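Local coordinates for ribulose bisphosphate carboxylase (Pyrococcus horikoshii, PDB 2D69), which probably catalyses the addition of carbon dioxide and water to ribulose 1,5-bisphosphate, giving two molecules of 3-phosphoglycerate in an archaeal AMP degradation pathway, at residues F199-R204 with M240-E244. Residues are numbered along the deposited sequence; the frame is centred on the assembly and turned at random.
Sequences FEERVR and MVANE
M240 packs against the F199 ring and the side chain of E200 between two nearly parallel helices; the axes of the two short segments come within 9.9 Å and cross at -19°, and no hydrogen bond links them. The long, flexible thioether of M240 suits this place because it reaches both neighbours. Its sulfur arrives at the edge of the F199 ring, SD lying 4.0 Å from CD1 and 78° off the ring normal, an edge-on Met-aromatic contact. F199 carries CG anti to its backbone N (chi1 -171°), which sends the flat ring across to the other helix, where CZ meets V241 CG2 in the ring plane at 3.8 Å. V203 points toward the other helix and brings CG2 to 4.4 Å from M240 CB, a loose apolar contact. F199 also packs on I225 and I227, and V241 on I225.

Among the charged residues, E200 offers an aliphatic stem to the sulfur, CG being 3.8 Å from M240 SD, and a carboxylate whose OE2 approaches M240 CE (3.7 Å) while OE1 forms a salt bridge with R204 NH2. E200 CG lies over one face of the R204 guanidinium, offset toward its rim; NH1 makes a salt bridge to E269 of the second subunit. Replacing E200 by alanine would probably leave M240 SD and CE less covered and R204 without its intrahelical mate. E244 CG lies 3.6 Å from V203 O, and a bend at chi2 turns its carboxylate toward the R204 backbone.

Helices 199-217 and 231-244 follow strands 184-186 and 222-224, so this is the packing of consecutive outer helices in the alpha/beta (TIM) barrel of the RuBisCO catalytic domain.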
loop_
_atom_site.group_PDB
_atom_site.type_symbol
_atom_site.label_atom_id
_atom_site.label_comp_id
_atom_site.label_asym_id
_atom_site.label_seq_id
_atom_site.Cartn_x
_atom_site.Cartn_y
_atom_site.Cartn_z
ATOM N N PHE A 199 -1.267 -25.059 12.581
ATOM C CA PHE A 199 -0.009 -24.868 11.913
ATOM C C PHE A 199 0.819 -23.780 12.580
ATOM O O PHE A 199 1.999 -24.002 12.953
ATOM C CB PHE A 199 -0.184 -24.547 10.399
ATOM C CG PHE A 199 1.123 -24.554 9.679
ATOM C CD1 PHE A 199 1.956 -23.398 9.661
ATOM C CD2 PHE A 199 1.613 -25.744 9.155
ATOM C CE1 PHE A 199 3.230 -23.437 9.074
ATOM C CE2 PHE A 199 2.859 -25.764 8.530
ATOM C CZ PHE A 199 3.701 -24.626 8.534
ATOM N N GLU A 200 0.229 -22.614 12.803
ATOM C CA GLU A 200 1.067 -21.523 13.386
ATOM C C GLU A 200 1.538 -21.748 14.804
ATOM O O GLU A 200 2.641 -21.233 15.274
ATOM C CB GLU A 200 0.384 -20.148 13.252
ATOM C CG GLU A 200 1.442 -19.017 13.469
ATOM C CD GLU A 200 1.001 -17.631 13.011
ATOM O OE1 GLU A 200 1.876 -16.724 12.965
ATOM O OE2 GLU A 200 -0.208 -17.454 12.709
ATOM N N GLU A 201 0.718 -22.474 15.553
ATOM C CA GLU A 201 1.097 -22.881 16.918
ATOM C C GLU A 201 2.213 -23.919 16.859
ATOM O O GLU A 201 3.161 -23.853 17.605
ATOM C CB GLU A 201 -0.118 -23.402 17.678
ATOM C CG GLU A 201 -1.178 -22.330 17.940
ATOM C CD GLU A 201 -2.452 -22.865 18.615
ATOM O OE1 GLU A 201 -3.483 -22.125 18.512
ATOM O OE2 GLU A 201 -2.418 -23.987 19.247
ATOM N N ARG A 202 2.124 -24.848 15.916
ATOM C CA ARG A 202 3.190 -25.823 15.718
ATOM C C ARG A 202 4.514 -25.144 15.316
ATOM O O ARG A 202 5.554 -25.425 15.938
ATOM C CB ARG A 202 2.801 -26.837 14.662
ATOM C CG ARG A 202 3.725 -28.032 14.638
ATOM C CD ARG A 202 3.108 -29.193 13.928
ATOM N NE ARG A 202 3.195 -29.138 12.471
ATOM C CZ ARG A 202 2.139 -28.999 11.673
ATOM N NH1 ARG A 202 0.934 -28.767 12.180
ATOM N NH2 ARG A 202 2.306 -29.119 10.376
ATOM N N VAL A 203 4.492 -24.204 14.359
ATOM C CA VAL A 203 5.752 -23.507 14.024
ATOM C C VAL A 203 6.361 -22.772 15.180
ATOM O O VAL A 203 7.569 -22.851 15.423
ATOM C CB VAL A 203 5.736 -22.563 12.757
ATOM C CG1 VAL A 203 4.745 -22.981 11.729
ATOM C CG2 VAL A 203 5.552 -21.134 13.098
ATOM N N ARG A 204 5.571 -22.010 15.908
ATOM C CA ARG A 204 6.134 -21.309 17.079
ATOM C C ARG A 204 6.799 -22.261 18.025
ATOM O O ARG A 204 7.933 -22.008 18.514
ATOM C CB ARG A 204 5.060 -20.541 17.802
ATOM C CG ARG A 204 4.525 -19.371 16.989
ATOM C CD ARG A 204 3.363 -18.712 17.694
ATOM N NE ARG A 204 2.611 -17.791 16.896
ATOM C CZ ARG A 204 1.275 -17.704 16.900
ATOM N NH1 ARG A 204 0.489 -18.552 17.602
ATOM N NH2 ARG A 204 0.718 -16.781 16.135
ATOM N N MET A 240 5.498 -18.078 7.417
ATOM C CA MET A 240 5.622 -18.349 8.868
ATOM C C MET A 240 6.845 -19.197 9.222
ATOM O O MET A 240 7.547 -18.921 10.201
ATOM C CB MET A 240 4.380 -18.997 9.447
ATOM C CG MET A 240 3.108 -18.145 9.418
ATOM S SD MET A 240 1.762 -19.377 9.674
ATOM C CE MET A 240 0.259 -18.428 9.153
ATOM N N VAL A 241 7.143 -20.176 8.371
ATOM C CA VAL A 241 8.302 -21.039 8.590
ATOM C C VAL A 241 9.577 -20.183 8.513
ATOM O O VAL A 241 10.376 -20.160 9.463
ATOM C CB VAL A 241 8.276 -22.255 7.569
ATOM C CG1 VAL A 241 9.629 -23.061 7.653
ATOM C CG2 VAL A 241 7.125 -23.173 7.889
ATOM N N ALA A 242 9.734 -19.396 7.445
ATOM C CA ALA A 242 10.942 -18.557 7.206
ATOM C C ALA A 242 11.106 -17.566 8.349
ATOM O O ALA A 242 12.209 -17.334 8.877
ATOM C CB ALA A 242 10.826 -17.820 5.903
ATOM N N ASN A 243 9.981 -17.008 8.769
ATOM C CA ASN A 243 9.961 -16.075 9.869
ATOM C C ASN A 243 10.444 -16.629 11.166
ATOM O O ASN A 243 11.039 -15.927 11.967
ATOM C CB ASN A 243 8.543 -15.572 10.095
ATOM C CG ASN A 243 8.506 -14.157 10.034
ATOM O OD1 ASN A 243 8.329 -13.601 8.903
ATOM N ND2 ASN A 243 8.829 -13.483 11.187
ATOM N N GLU A 244 10.194 -17.903 11.371
ATOM C CA GLU A 244 10.640 -18.579 12.567
ATOM C C GLU A 244 12.080 -19.088 12.484
ATOM O O GLU A 244 12.599 -19.583 13.472
ATOM C CB GLU A 244 9.637 -19.688 12.943
ATOM C CG GLU A 244 9.429 -19.892 14.438
ATOM C CD GLU A 244 8.795 -18.709 15.162
ATOM O OE1 GLU A 244 8.013 -17.970 14.574
ATOM O OE2 GLU A 244 9.082 -18.527 16.346
#